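BspA (BspA_V) (Streptococcus agalactiae serotype III, PDB 5DZ8) is a cell wall-anchored adhesin of the antigen I/II type, whose variable domain, the part described here, probably contributes to attachment to surfaces. Local coordinates at residues D32-N38 with G51-V57; V73-Y79 with L123-L129; Q94-F98 with E110-G115; R99-K103 with E145-H150. One frame throughout, in Å; residues are numbered along the deposited sequence.

Contact 1. Residues D32-N38 with G51-V57; sequences DGSFEFN and GKLTGKV
Phe35 lays its ring flat over the backbone of Gly55, the residue it pairs with across the two antiparallel strands. The CA of Gly55 sits 3.8 Å from the centroid of the Phe35 ring, 21° off the ring normal, a CH-pi contact in which Gly55 presents bare backbone to the ring. CG of Phe35 stands between its own backbone N and carbonyl carbon (chi1 70°), which swings the ring across to the neighbouring strand, where CE2 also reaches CG2 of Val57. On the face that carries the Phe35 ring, CB of Leu53 meets CB of Phe37 at 4.4 Å, and Phe147 covers part of this face.

The other face is polar. Lys56 runs extended past Ser34 and bends only at its last torsion, bringing NZ to 2.9 Å from the carbonyl O of Asp32; Asn58 OD1 gives the ammonium a second partner. Asp32 OD1 meanwhile accepts from both N and OG of Ser34, the first bond closing an Asx turn at the start of the strand. Further along, Lys52 NZ approaches OE2 of Glu36 from well above the carboxylate plane in a salt bridge of 2.8 Å, while ND2 of Asn38 takes the anti lone pair of the same oxygen. Two donors thus grip the carboxylate at OE2, which should limit its rotation. Paired backbone bonds at Phe35-Gly55 and Phe37-Leu53 complete an antiparallel beta hairpin with one apolar and one polar face.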
loop_
_atom_site.group_PDB
_atom_site.type_symbol
_atom_site.label_atom_id
_atom_site.label_comp_id
_atom_site.label_asym_id
_atom_site.label_seq_id
_atom_site.Cartn_x
_atom_site.Cartn_y
_atom_site.Cartn_z
ATOM N N ASP A 32 22.894 9.106 -26.682
ATOM C CA ASP A 32 21.723 8.826 -27.515
ATOM C C ASP A 32 20.393 8.726 -26.670
ATOM O O ASP A 32 19.343 8.555 -27.240
ATOM C CB ASP A 32 21.939 7.540 -28.333
ATOM C CG ASP A 32 21.844 6.226 -27.476
ATOM O OD1 ASP A 32 21.638 6.281 -26.247
ATOM O OD2 ASP A 32 21.986 5.102 -28.039
ATOM N N GLY A 33 20.448 8.765 -25.343
ATOM C CA GLY A 33 19.248 8.789 -24.509
ATOM C C GLY A 33 19.091 7.517 -23.717
ATOM O O GLY A 33 18.230 7.443 -22.847
ATOM N N SER A 34 19.906 6.511 -24.009
ATOM C CA SER A 34 19.840 5.240 -23.323
ATOM C C SER A 34 20.087 5.428 -21.859
ATOM O O SER A 34 20.978 6.229 -21.450
ATOM C CB SER A 34 20.895 4.274 -23.873
ATOM O OG SER A 34 20.536 3.918 -25.163
ATOM N N PHE A 35 19.321 4.706 -21.053
ATOM C CA PHE A 35 19.534 4.788 -19.636
ATOM C C PHE A 35 19.214 3.529 -18.906
ATOM O O PHE A 35 18.452 2.696 -19.364
ATOM C CB PHE A 35 18.743 5.961 -19.023
ATOM C CG PHE A 35 17.240 5.754 -18.996
ATOM C CD1 PHE A 35 16.648 5.010 -18.002
ATOM C CD2 PHE A 35 16.408 6.296 -20.012
ATOM C CE1 PHE A 35 15.256 4.828 -17.983
ATOM C CE2 PHE A 35 15.027 6.126 -19.985
ATOM C CZ PHE A 35 14.441 5.388 -18.980
ATOM N N GLU A 36 19.707 3.500 -17.688
ATOM C CA GLU A 36 19.517 2.421 -16.788
ATOM C C GLU A 36 19.646 2.924 -15.339
ATOM O O GLU A 36 20.714 3.398 -14.912
ATOM C CB GLU A 36 20.586 1.390 -17.095
ATOM C CG GLU A 36 20.718 0.313 -16.067
ATOM C CD GLU A 36 21.869 -0.621 -16.349
ATOM O OE1 GLU A 36 22.155 -0.874 -17.551
ATOM O OE2 GLU A 36 22.481 -1.095 -15.345
ATOM N N PHE A 37 18.536 2.816 -14.620
ATOM C CA PHE A 37 18.491 2.950 -13.156
ATOM C C PHE A 37 18.716 1.635 -12.429
ATOM O O PHE A 37 18.088 0.666 -12.743
ATOM C CB PHE A 37 17.111 3.455 -12.729
ATOM C CG PHE A 37 16.866 4.881 -13.096
ATOM C CD1 PHE A 37 17.460 5.899 -12.366
ATOM C CD2 PHE A 37 16.094 5.207 -14.186
ATOM C CE1 PHE A 37 17.246 7.212 -12.711
ATOM C CE2 PHE A 37 15.841 6.535 -14.510
ATOM C CZ PHE A 37 16.405 7.532 -13.763
ATOM N N ASN A 38 19.563 1.639 -11.417
ATOM C CA ASN A 38 19.777 0.465 -10.538
ATOM C C ASN A 38 19.367 0.836 -9.134
ATOM O O ASN A 38 19.720 1.869 -8.690
ATOM C CB ASN A 38 21.260 0.094 -10.605
ATOM C CG ASN A 38 21.594 -0.626 -11.908
ATOM O OD1 ASN A 38 21.211 -1.776 -12.090
ATOM N ND2 ASN A 38 22.247 0.056 -12.838
ATOM N N GLY A 51 17.084 -4.043 -8.284
ATOM C CA GLY A 51 16.122 -3.733 -9.310
ATOM C C GLY A 51 16.836 -2.908 -10.363
ATOM O O GLY A 51 17.763 -2.198 -10.065
ATOM N N LYS A 52 16.416 -3.060 -11.599
ATOM C CA LYS A 52 16.993 -2.396 -12.727
ATOM C C LYS A 52 15.860 -2.032 -13.687
ATOM O O LYS A 52 15.103 -2.901 -14.111
ATOM C CB LYS A 52 17.969 -3.300 -13.453
ATOM C CG LYS A 52 18.676 -2.624 -14.623
ATOM C CD LYS A 52 19.209 -3.575 -15.688
ATOM C CE LYS A 52 20.279 -4.469 -15.143
ATOM N NZ LYS A 52 21.464 -3.653 -14.804
ATOM N N LEU A 53 15.744 -0.743 -13.984
ATOM C CA LEU A 53 14.825 -0.242 -14.994
ATOM C C LEU A 53 15.651 0.330 -16.152
ATOM O O LEU A 53 16.440 1.254 -15.928
ATOM C CB LEU A 53 13.976 0.885 -14.414
ATOM C CG LEU A 53 12.854 1.447 -15.305
ATOM C CD1 LEU A 53 11.739 0.433 -15.533
ATOM C CD2 LEU A 53 12.269 2.688 -14.642
ATOM N N THR A 54 15.439 -0.207 -17.354
ATOM C CA THR A 54 16.108 0.218 -18.571
ATOM C C THR A 54 15.136 0.916 -19.485
ATOM O O THR A 54 13.959 0.629 -19.494
ATOM C CB THR A 54 16.652 -0.988 -19.349
ATOM O OG1 THR A 54 15.609 -1.963 -19.460
ATOM C CG2 THR A 54 17.812 -1.614 -18.567
ATOM N N GLY A 55 15.661 1.834 -20.265
ATOM C CA GLY A 55 14.856 2.607 -21.162
ATOM C C GLY A 55 15.664 3.511 -22.083
ATOM O O GLY A 55 16.847 3.441 -22.113
ATOM N N LYS A 56 14.994 4.391 -22.799
ATOM C CA LYS A 56 15.656 5.308 -23.697
ATOM C C LYS A 56 14.822 6.532 -23.911
ATOM O O LYS A 56 13.648 6.420 -24.242
ATOM C CB LYS A 56 15.862 4.678 -25.031
ATOM C CG LYS A 56 16.797 5.493 -25.909
ATOM C CD LYS A 56 16.981 4.772 -27.204
ATOM C CE LYS A 56 17.872 5.568 -28.152
ATOM N NZ LYS A 56 17.268 6.878 -28.425
ATOM N N VAL A 57 15.436 7.699 -23.730
ATOM C CA VAL A 57 14.811 8.965 -24.084
ATOM C C VAL A 57 15.097 9.200 -25.541
ATOM O O VAL A 57 16.258 9.090 -25.976
ATOM C CB VAL A 57 15.334 10.134 -23.238
ATOM C CG1 VAL A 57 14.598 11.426 -23.569
ATOM C CG2 VAL A 57 15.126 9.818 -21.761
HETATM O O HOH W 1 17.342 9.780 -28.458
#

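Contact 2. Residues V73-Y79 with L123-L129; sequences VDSVTLY and LNKTLQL
The ring of Tyr79 and the side-chain amide of Asn124 cross at about a right angle, their planes 78° apart, with OD1 of Asn124 4.1 Å from CD1 of Tyr79. This is a loose meeting, oblique to the ring, at the end of the ladder where the backbone is irregular: Asn124 and Lys125 both face Leu78 in a G1 beta bulge. There the carbonyl O of Tyr79 accepts from N of Leu123 at 2.8 Å. The same Tyr79 O also takes a longer bond, 3.3 Å, from N of Asn124. Thr54 and Lys56 of the adjoining strand pack on the Tyr79 side chain.

Beyond the bulge, Val76 pairs with Leu127 through two backbone bonds. Leu129 reaches back over the opposite strand, its CD1 wedged between CG1 of Val73 at 3.8 Å and CG1 of Val76 at 3.9 Å. Leu78 CB meets CD2 of Leu123 on this same apolar side, and Phe147 packs against Leu78 and Leu127.

On the other face Thr77 and Thr126 join hydroxyls, OG1 to OG1, at 2.8 Å. Both hydroxyls lie beside their backbone N (chi1 -64° and -57°); the side chains cross and the oxygens meet above the sheet. OG of Ser75 touches the Thr126 methyl CG2, and Asn58 ND2 bonds both Ser75 OG and Thr77 OG1. The chemistry is therefore divided by face: mostly leucine and valine packing toward the other sheet, a hydroxyl pair on the more exposed side.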
loop_
_atom_site.group_PDB
_atom_site.type_symbol
_atom_site.label_atom_id
_atom_site.label_comp_id
_atom_site.label_asym_id
_atom_site.label_seq_id
_atom_site.Cartn_x
_atom_site.Cartn_y
_atom_site.Cartn_z
ATOM N N VAL A 73 12.641 16.786 -27.085
ATOM C CA VAL A 73 12.459 15.597 -26.287
ATOM C C VAL A 73 11.138 14.991 -26.730
ATOM O O VAL A 73 10.096 15.349 -26.212
ATOM C CB VAL A 73 12.451 15.910 -24.799
ATOM C CG1 VAL A 73 12.496 14.623 -23.964
ATOM C CG2 VAL A 73 13.609 16.828 -24.451
ATOM N N ASP A 74 11.225 14.037 -27.654
ATOM C CA ASP A 74 10.065 13.511 -28.369
ATOM C C ASP A 74 9.253 12.576 -27.510
ATOM O O ASP A 74 8.052 12.810 -27.321
ATOM C CB ASP A 74 10.491 12.848 -29.668
ATOM C CG ASP A 74 11.161 13.841 -30.618
ATOM O OD1 ASP A 74 10.568 14.933 -30.853
ATOM O OD2 ASP A 74 12.313 13.569 -31.071
ATOM N N SER A 75 9.919 11.586 -26.922
ATOM C CA SER A 75 9.263 10.625 -26.086
ATOM C C SER A 75 10.270 9.907 -25.211
ATOM O O SER A 75 11.451 10.126 -25.344
ATOM C CB SER A 75 8.572 9.632 -27.005
ATOM O OG SER A 75 9.576 8.919 -27.734
ATOM N N VAL A 76 9.789 9.000 -24.368
ATOM C CA VAL A 76 10.650 8.166 -23.581
ATOM C C VAL A 76 10.124 6.731 -23.560
ATOM O O VAL A 76 8.935 6.520 -23.367
ATOM C CB VAL A 76 10.821 8.694 -22.155
ATOM C CG1 VAL A 76 9.481 8.906 -21.449
ATOM C CG2 VAL A 76 11.710 7.751 -21.359
ATOM N N THR A 77 11.024 5.765 -23.790
ATOM C CA THR A 77 10.619 4.416 -23.896
ATOM C C THR A 77 11.147 3.660 -22.715
ATOM O O THR A 77 12.311 3.778 -22.406
ATOM C CB THR A 77 11.141 3.793 -25.203
ATOM O OG1 THR A 77 10.538 4.483 -26.292
ATOM C CG2 THR A 77 10.721 2.325 -25.289
ATOM N N LEU A 78 10.294 2.896 -22.051
ATOM C CA LEU A 78 10.749 1.928 -21.075
ATOM C C LEU A 78 10.850 0.523 -21.695
ATOM O O LEU A 78 9.887 0.040 -22.272
ATOM C CB LEU A 78 9.832 1.884 -19.866
ATOM C CG LEU A 78 9.706 3.115 -18.937
ATOM C CD1 LEU A 78 11.036 3.705 -18.452
ATOM C CD2 LEU A 78 8.886 4.197 -19.593
ATOM N N TYR A 79 11.995 -0.124 -21.499
ATOM C CA TYR A 79 12.256 -1.450 -22.022
ATOM C C TYR A 79 11.935 -2.500 -20.984
ATOM O O TYR A 79 10.957 -3.224 -21.125
ATOM C CB TYR A 79 13.712 -1.591 -22.467
ATOM C CG TYR A 79 14.163 -0.697 -23.625
ATOM C CD1 TYR A 79 13.291 -0.248 -24.603
ATOM C CD2 TYR A 79 15.515 -0.375 -23.771
ATOM C CE1 TYR A 79 13.736 0.560 -25.638
ATOM C CE2 TYR A 79 15.972 0.402 -24.819
ATOM C CZ TYR A 79 15.084 0.878 -25.739
ATOM O OH TYR A 79 15.581 1.637 -26.743
ATOM N N LEU A 123 8.355 -4.266 -20.749
ATOM C CA LEU A 123 7.349 -3.233 -20.881
ATOM C C LEU A 123 7.228 -2.810 -22.335
ATOM O O LEU A 123 6.162 -2.855 -22.897
ATOM C CB LEU A 123 7.756 -2.015 -20.042
ATOM C CG LEU A 123 7.544 -2.060 -18.527
ATOM C CD1 LEU A 123 8.511 -2.954 -17.853
ATOM C CD2 LEU A 123 7.739 -0.682 -17.954
ATOM N N ASN A 124 8.341 -2.360 -22.929
ATOM C CA ASN A 124 8.357 -1.763 -24.257
ATOM C C ASN A 124 7.289 -0.706 -24.463
ATOM O O ASN A 124 6.627 -0.696 -25.460
ATOM C CB ASN A 124 8.320 -2.850 -25.334
ATOM C CG ASN A 124 9.569 -3.694 -25.346
ATOM O OD1 ASN A 124 10.634 -3.296 -24.855
ATOM N ND2 ASN A 124 9.453 -4.887 -25.902
ATOM N N LYS A 125 7.151 0.194 -23.499
ATOM C CA LYS A 125 6.182 1.292 -23.547
ATOM C C LYS A 125 6.825 2.626 -23.812
ATOM O O LYS A 125 7.773 2.988 -23.119
ATOM C CB LYS A 125 5.343 1.298 -22.291
ATOM C CG LYS A 125 4.291 0.179 -22.363
ATOM C CD LYS A 125 3.681 -0.093 -21.005
ATOM C CE LYS A 125 2.193 -0.439 -21.056
ATOM N NZ LYS A 125 2.009 -1.890 -21.158
ATOM N N THR A 126 6.341 3.306 -24.868
ATOM C CA THR A 126 6.727 4.614 -25.251
ATOM C C THR A 126 5.671 5.618 -24.853
ATOM O O THR A 126 4.536 5.436 -25.192
ATOM C CB THR A 126 6.968 4.660 -26.737
ATOM O OG1 THR A 126 7.945 3.684 -27.013
ATOM C CG2 THR A 126 7.494 6.037 -27.152
ATOM N N LEU A 127 6.064 6.610 -24.071
ATOM C CA LEU A 127 5.247 7.671 -23.597
ATOM C C LEU A 127 5.656 8.944 -24.321
ATOM O O LEU A 127 6.806 9.405 -24.224
ATOM C CB LEU A 127 5.479 7.862 -22.112
ATOM C CG LEU A 127 5.612 6.637 -21.189
ATOM C CD1 LEU A 127 5.601 7.088 -19.734
ATOM C CD2 LEU A 127 4.543 5.594 -21.385
ATOM N N GLN A 128 4.708 9.544 -25.021
ATOM C CA GLN A 128 4.963 10.759 -25.813
ATOM C C GLN A 128 5.124 11.985 -24.900
ATOM O O GLN A 128 4.472 12.096 -23.916
ATOM C CB GLN A 128 3.873 10.973 -26.861
ATOM C CG GLN A 128 3.775 9.832 -27.866
ATOM C CD GLN A 128 4.888 9.839 -28.908
ATOM O OE1 GLN A 128 5.273 10.875 -29.434
ATOM N NE2 GLN A 128 5.394 8.669 -29.219
ATOM N N LEU A 129 6.059 12.851 -25.233
ATOM C CA LEU A 129 6.379 14.001 -24.439
ATOM C C LEU A 129 6.239 15.202 -25.315
ATOM O O LEU A 129 5.622 16.128 -24.893
ATOM C CB LEU A 129 7.849 13.915 -23.892
ATOM C CG LEU A 129 8.133 12.732 -22.976
ATOM C CD1 LEU A 129 9.600 12.554 -22.692
ATOM C CD2 LEU A 129 7.370 12.876 -21.678
#

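Contact 3. Residues Q94-F98 with E110-G115; sequences QNIVF and EKAHNG
Backbone hydrogen bonds pair Ile96 with His113 and Phe98 with Lys111, two bonds for each pair. The shortest, from Ile96 N to His113 O, is 2.7 Å. Between these pairs, CA of Ala112 lies 3.2 Å from the carbonyl O of Ile96 in a CA-H...O contact.

The CH-pi contact belongs to Ile96 and His113. The imidazole carries Ile96 CB over one face, 4.1 Å from the ring centroid and 22° off the normal, while CG2 reaches NE2. A chi1 of 65° sets the His113 ring between its backbone N and carbonyl carbon and turns it across the neighbouring strand. Ile96 CD1 extends to CA of Gly115, and ND1 of His113 receives a weak bond from N of Gly115. Tyr83 and Phe119 also meet the His113 ring.

Apolar contacts on the opposite face are slighter: CG2 of Val97 touches CB of Ala112 at 4.2 Å, and CG1 lies against CG of Glu110. Charged ends have partners outside these segments: Glu110 is paired there, and Lys111 forms a salt bridge with Glu121.

The whole is an antiparallel beta hairpin, formed by strands 94-101 and 107-113 at one side of the three-stranded sheet.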
loop_
_atom_site.group_PDB
_atom_site.type_symbol
_atom_site.label_atom_id
_atom_site.label_comp_id
_atom_site.label_asym_id
_atom_site.label_seq_id
_atom_site.Cartn_x
_atom_site.Cartn_y
_atom_site.Cartn_z
ATOM N N GLN A 94 5.871 -8.515 4.619
ATOM C CA GLN A 94 5.813 -7.331 3.782
ATOM C C GLN A 94 6.045 -7.724 2.314
ATOM O O GLN A 94 6.732 -8.700 2.006
ATOM C CB GLN A 94 6.789 -6.241 4.255
ATOM C CG GLN A 94 6.352 -5.420 5.491
ATOM C CD GLN A 94 6.734 -3.920 5.400
ATOM O OE1 GLN A 94 5.875 -3.017 5.347
ATOM N NE2 GLN A 94 8.031 -3.659 5.345
ATOM N N ASN A 95 5.411 -6.969 1.423
ATOM C CA ASN A 95 5.523 -7.154 0.003
ATOM C C ASN A 95 5.945 -5.876 -0.644
ATOM O O ASN A 95 5.825 -4.825 -0.052
ATOM C CB ASN A 95 4.219 -7.626 -0.586
ATOM C CG ASN A 95 3.998 -9.078 -0.301
ATOM O OD1 ASN A 95 4.882 -9.927 -0.549
ATOM N ND2 ASN A 95 2.840 -9.384 0.266
ATOM N N ILE A 96 6.476 -6.004 -1.853
ATOM C CA ILE A 96 6.997 -4.892 -2.605
ATOM C C ILE A 96 6.071 -4.638 -3.764
ATOM O O ILE A 96 5.551 -5.560 -4.362
ATOM C CB ILE A 96 8.399 -5.217 -3.102
ATOM C CG1 ILE A 96 9.287 -5.547 -1.900
ATOM C CG2 ILE A 96 8.982 -4.043 -3.881
ATOM C CD1 ILE A 96 10.436 -6.482 -2.215
ATOM N N VAL A 97 5.839 -3.379 -4.057
ATOM C CA VAL A 97 5.133 -3.002 -5.264
ATOM C C VAL A 97 5.973 -1.979 -6.025
ATOM O O VAL A 97 6.338 -0.963 -5.481
ATOM C CB VAL A 97 3.745 -2.414 -4.965
ATOM C CG1 VAL A 97 2.999 -2.167 -6.280
ATOM C CG2 VAL A 97 2.945 -3.373 -4.093
ATOM N N PHE A 98 6.248 -2.259 -7.284
ATOM C CA PHE A 98 6.944 -1.355 -8.147
ATOM C C PHE A 98 5.971 -0.890 -9.207
ATOM O O PHE A 98 5.279 -1.722 -9.825
ATOM C CB PHE A 98 8.165 -2.035 -8.784
ATOM C CG PHE A 98 9.022 -1.080 -9.578
ATOM C CD1 PHE A 98 10.001 -0.319 -8.954
ATOM C CD2 PHE A 98 8.813 -0.910 -10.916
ATOM C CE1 PHE A 98 10.779 0.576 -9.673
ATOM C CE2 PHE A 98 9.568 -0.016 -11.643
ATOM C CZ PHE A 98 10.552 0.745 -11.020
ATOM N N GLU A 110 2.867 -2.217 -13.215
ATOM C CA GLU A 110 2.751 -2.530 -11.805
ATOM C C GLU A 110 3.192 -3.949 -11.566
ATOM O O GLU A 110 2.797 -4.842 -12.262
ATOM C CB GLU A 110 1.321 -2.365 -11.333
ATOM C CG GLU A 110 1.224 -2.548 -9.831
ATOM C CD GLU A 110 -0.103 -2.073 -9.238
ATOM O OE1 GLU A 110 -0.686 -1.019 -9.640
ATOM O OE2 GLU A 110 -0.549 -2.784 -8.347
ATOM N N LYS A 111 3.999 -4.150 -10.548
ATOM C CA LYS A 111 4.461 -5.463 -10.202
ATOM C C LYS A 111 4.587 -5.572 -8.700
ATOM O O LYS A 111 5.392 -4.863 -8.059
ATOM C CB LYS A 111 5.812 -5.676 -10.838
ATOM C CG LYS A 111 6.459 -7.002 -10.512
ATOM C CD LYS A 111 5.808 -8.175 -11.240
ATOM C CE LYS A 111 6.550 -9.434 -10.796
ATOM N NZ LYS A 111 6.179 -10.558 -11.647
ATOM N N ALA A 112 3.794 -6.485 -8.156
ATOM C CA ALA A 112 3.764 -6.758 -6.749
ATOM C C ALA A 112 4.515 -8.078 -6.565
ATOM O O ALA A 112 4.311 -9.006 -7.333
ATOM C CB ALA A 112 2.328 -6.883 -6.311
ATOM N N HIS A 113 5.404 -8.150 -5.585
ATOM C CA HIS A 113 6.213 -9.349 -5.383
ATOM C C HIS A 113 6.794 -9.312 -3.969
ATOM O O HIS A 113 6.770 -8.247 -3.317
ATOM C CB HIS A 113 7.327 -9.470 -6.471
ATOM C CG HIS A 113 8.362 -8.386 -6.411
ATOM N ND1 HIS A 113 9.638 -8.586 -5.932
ATOM C CD2 HIS A 113 8.301 -7.082 -6.755
ATOM C CE1 HIS A 113 10.329 -7.472 -6.014
ATOM N NE2 HIS A 113 9.537 -6.535 -6.494
ATOM N N ASN A 114 7.308 -10.459 -3.514
ATOM C CA ASN A 114 7.832 -10.644 -2.157
ATOM C C ASN A 114 9.356 -10.463 -2.041
ATOM O O ASN A 114 9.934 -10.602 -0.953
ATOM C CB ASN A 114 7.469 -12.018 -1.628
ATOM C CG ASN A 114 8.144 -13.151 -2.405
ATOM O OD1 ASN A 114 9.214 -12.988 -3.033
ATOM N ND2 ASN A 114 7.496 -14.293 -2.406
ATOM N N GLY A 115 10.013 -10.225 -3.171
ATOM C CA GLY A 115 11.411 -9.868 -3.175
ATOM C C GLY A 115 12.381 -11.048 -3.085
ATOM O O GLY A 115 13.594 -10.833 -3.055
#

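Contact 4. Residues R99-K103 with E145-H150; sequences RVLTK and EVFKIH
Leu101 sets its methyl CD1 squarely over the His150 ring, 3.5 Å from the centroid and 11° off the normal, a CH-pi contact within an antiparallel beta ladder. Arg99 meets the same imidazole near its plane: NH1 gives ND1 of His150 a weak, bent bond of 3.3 Å, with guanidinium and ring planes 75° apart. The ring is thus met over a face by a methyl and, weakly, at its edge by a guanidinium nitrogen. On the other side of the sheet CG1 of Val100 rests against CD1 of Phe147.

What positions these groups is the backbone. Arg99 and His150 exchange two hydrogen bonds, as do Leu101 and Lys148, the bond from Lys148 N to Leu101 O being 2.7 Å. Arg99 is steadied further by its salt bridge from NE to Glu110 OE1. In the second subunit, His158 stacks on His150, and segment 145-150 pairs with a strand of that chain in an antiparallel ladder, so the sheet continues across the dimer interface.

Beyond Leu101 the ladder ends, but Lys103 still lies along the other segment, its CG 3.4 Å from the carbonyl O of Glu145. Lys148 bends at its last torsion (chi4 -76°) to reach OE2 of Glu145, a salt bridge of 2.6 Å, and Glu145 OE2 also bonds Ser160 OG of the second subunit. A water links the two segments here, accepting from Lys103 N and donating to Val146 O at 2.7 Å.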
loop_
_atom_site.group_PDB
_atom_site.type_symbol
_atom_site.label_atom_id
_atom_site.label_comp_id
_atom_site.label_asym_id
_atom_site.label_seq_id
_atom_site.Cartn_x
_atom_site.Cartn_y
_atom_site.Cartn_z
ATOM N N ARG A 99 5.904 0.433 -9.406
ATOM C CA ARG A 99 5.051 1.007 -10.431
ATOM C C ARG A 99 5.782 2.064 -11.231
ATOM O O ARG A 99 6.582 2.799 -10.709
ATOM C CB ARG A 99 3.801 1.694 -9.908
ATOM C CG ARG A 99 2.855 0.883 -9.062
ATOM C CD ARG A 99 1.518 1.643 -8.897
ATOM N NE ARG A 99 0.748 1.028 -7.817
ATOM C CZ ARG A 99 1.010 1.157 -6.517
ATOM N NH1 ARG A 99 2.007 1.907 -6.080
ATOM N NH2 ARG A 99 0.276 0.512 -5.628
ATOM N N VAL A 100 5.404 2.165 -12.486
ATOM C CA VAL A 100 5.785 3.265 -13.338
ATOM C C VAL A 100 4.506 3.920 -13.789
ATOM O O VAL A 100 3.520 3.258 -14.120
ATOM C CB VAL A 100 6.581 2.771 -14.581
ATOM C CG1 VAL A 100 6.972 3.903 -15.463
ATOM C CG2 VAL A 100 7.787 1.978 -14.138
ATOM N N LEU A 101 4.518 5.238 -13.776
ATOM C CA LEU A 101 3.367 6.004 -14.211
ATOM C C LEU A 101 3.814 7.117 -15.102
ATOM O O LEU A 101 4.963 7.531 -15.057
ATOM C CB LEU A 101 2.604 6.604 -13.014
ATOM C CG LEU A 101 2.317 5.746 -11.795
ATOM C CD1 LEU A 101 3.510 5.746 -10.869
ATOM C CD2 LEU A 101 1.134 6.283 -11.017
ATOM N N THR A 102 2.868 7.666 -15.847
ATOM C CA THR A 102 3.140 8.803 -16.695
ATOM C C THR A 102 3.361 10.038 -15.827
ATOM O O THR A 102 3.064 10.029 -14.635
ATOM C CB THR A 102 1.953 9.100 -17.607
ATOM O OG1 THR A 102 0.812 9.337 -16.773
ATOM C CG2 THR A 102 1.699 7.943 -18.553
ATOM N N LYS A 103 3.902 11.087 -16.421
ATOM C CA LYS A 103 3.865 12.405 -15.751
ATOM C C LYS A 103 2.540 12.799 -15.146
ATOM O O LYS A 103 2.519 13.550 -14.186
ATOM C CB LYS A 103 4.042 13.518 -16.719
ATOM C CG LYS A 103 5.385 13.699 -17.276
ATOM C CD LYS A 103 5.204 14.698 -18.411
ATOM C CE LYS A 103 4.540 14.042 -19.605
ATOM N NZ LYS A 103 4.027 15.045 -20.552
ATOM N N GLU A 145 10.287 16.335 -15.440
ATOM C CA GLU A 145 9.645 15.025 -15.196
ATOM C C GLU A 145 9.213 14.370 -16.485
ATOM O O GLU A 145 8.543 14.986 -17.317
ATOM C CB GLU A 145 8.426 15.202 -14.334
ATOM C CG GLU A 145 7.708 13.928 -13.944
ATOM C CD GLU A 145 6.553 14.215 -13.004
ATOM O OE1 GLU A 145 5.756 15.146 -13.299
ATOM O OE2 GLU A 145 6.439 13.524 -11.971
ATOM N N VAL A 146 9.624 13.126 -16.684
ATOM C CA VAL A 146 9.182 12.382 -17.882
ATOM C C VAL A 146 8.384 11.148 -17.518
ATOM O O VAL A 146 7.669 10.639 -18.364
ATOM C CB VAL A 146 10.361 12.069 -18.856
ATOM C CG1 VAL A 146 10.982 13.383 -19.343
ATOM C CG2 VAL A 146 11.463 11.276 -18.151
ATOM N N PHE A 147 8.536 10.638 -16.294
ATOM C CA PHE A 147 7.613 9.639 -15.761
ATOM C C PHE A 147 7.746 9.569 -14.282
ATOM O O PHE A 147 8.597 10.247 -13.731
ATOM C CB PHE A 147 7.795 8.256 -16.427
ATOM C CG PHE A 147 9.187 7.654 -16.306
ATOM C CD1 PHE A 147 9.542 6.915 -15.216
ATOM C CD2 PHE A 147 10.089 7.762 -17.324
ATOM C CE1 PHE A 147 10.781 6.330 -15.134
ATOM C CE2 PHE A 147 11.345 7.205 -17.256
ATOM C CZ PHE A 147 11.708 6.516 -16.146
ATOM N N LYS A 148 6.880 8.788 -13.618
ATOM C CA LYS A 148 6.951 8.650 -12.163
ATOM C C LYS A 148 7.222 7.245 -11.828
ATOM O O LYS A 148 6.916 6.403 -12.618
ATOM C CB LYS A 148 5.650 9.040 -11.480
ATOM C CG LYS A 148 5.266 10.484 -11.627
ATOM C CD LYS A 148 4.108 10.811 -10.699
ATOM C CE LYS A 148 3.319 12.013 -11.164
ATOM N NZ LYS A 148 4.057 13.254 -10.876
ATOM N N ILE A 149 7.734 7.027 -10.615
ATOM C CA ILE A 149 8.091 5.712 -10.088
ATOM C C ILE A 149 7.625 5.542 -8.652
ATOM O O ILE A 149 7.779 6.471 -7.846
ATOM C CB ILE A 149 9.606 5.495 -10.056
ATOM C CG1 ILE A 149 10.197 5.565 -11.459
ATOM C CG2 ILE A 149 9.936 4.106 -9.530
ATOM C CD1 ILE A 149 11.667 5.968 -11.460
ATOM N N HIS A 150 7.064 4.365 -8.347
ATOM C CA HIS A 150 6.679 3.969 -6.990
ATOM C C HIS A 150 7.422 2.689 -6.623
ATOM O O HIS A 150 7.418 1.706 -7.339
ATOM C CB HIS A 150 5.165 3.730 -6.808
ATOM C CG HIS A 150 4.302 4.917 -7.094
ATOM N ND1 HIS A 150 2.930 4.822 -7.255
ATOM C CD2 HIS A 150 4.605 6.227 -7.273
ATOM C CE1 HIS A 150 2.431 6.020 -7.516
ATOM N NE2 HIS A 150 3.423 6.893 -7.519
HETATM O O HOH W 2 5.013 10.516 -19.051
#

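Overall arrangement
Contacts 1 and 2 lie in the six-stranded antiparallel sheet, centres 11 Å apart, and are joined where strands 47-63 and 69-85 run side by side. Contacts 3 and 4 share strand 94-101 in the three-stranded sheet, centres 17 Å apart. Along the chain contact 1 closes first; contact 3 is nested inside the loop closed by contact 2, and contact 4 alternates with both. Strand 119-135 therefore returns to the larger sheet after the 94-101/107-113 hairpin. Phe147 of contact 4, touching Phe35 and Leu53 of contact 1 and Leu78 of contact 2, packs between the two sheets of the all-beta variable domain, with Leu129 on Val146 and Lys103 beside it, while strand 144-167 carries the smaller sheet on into the second subunit.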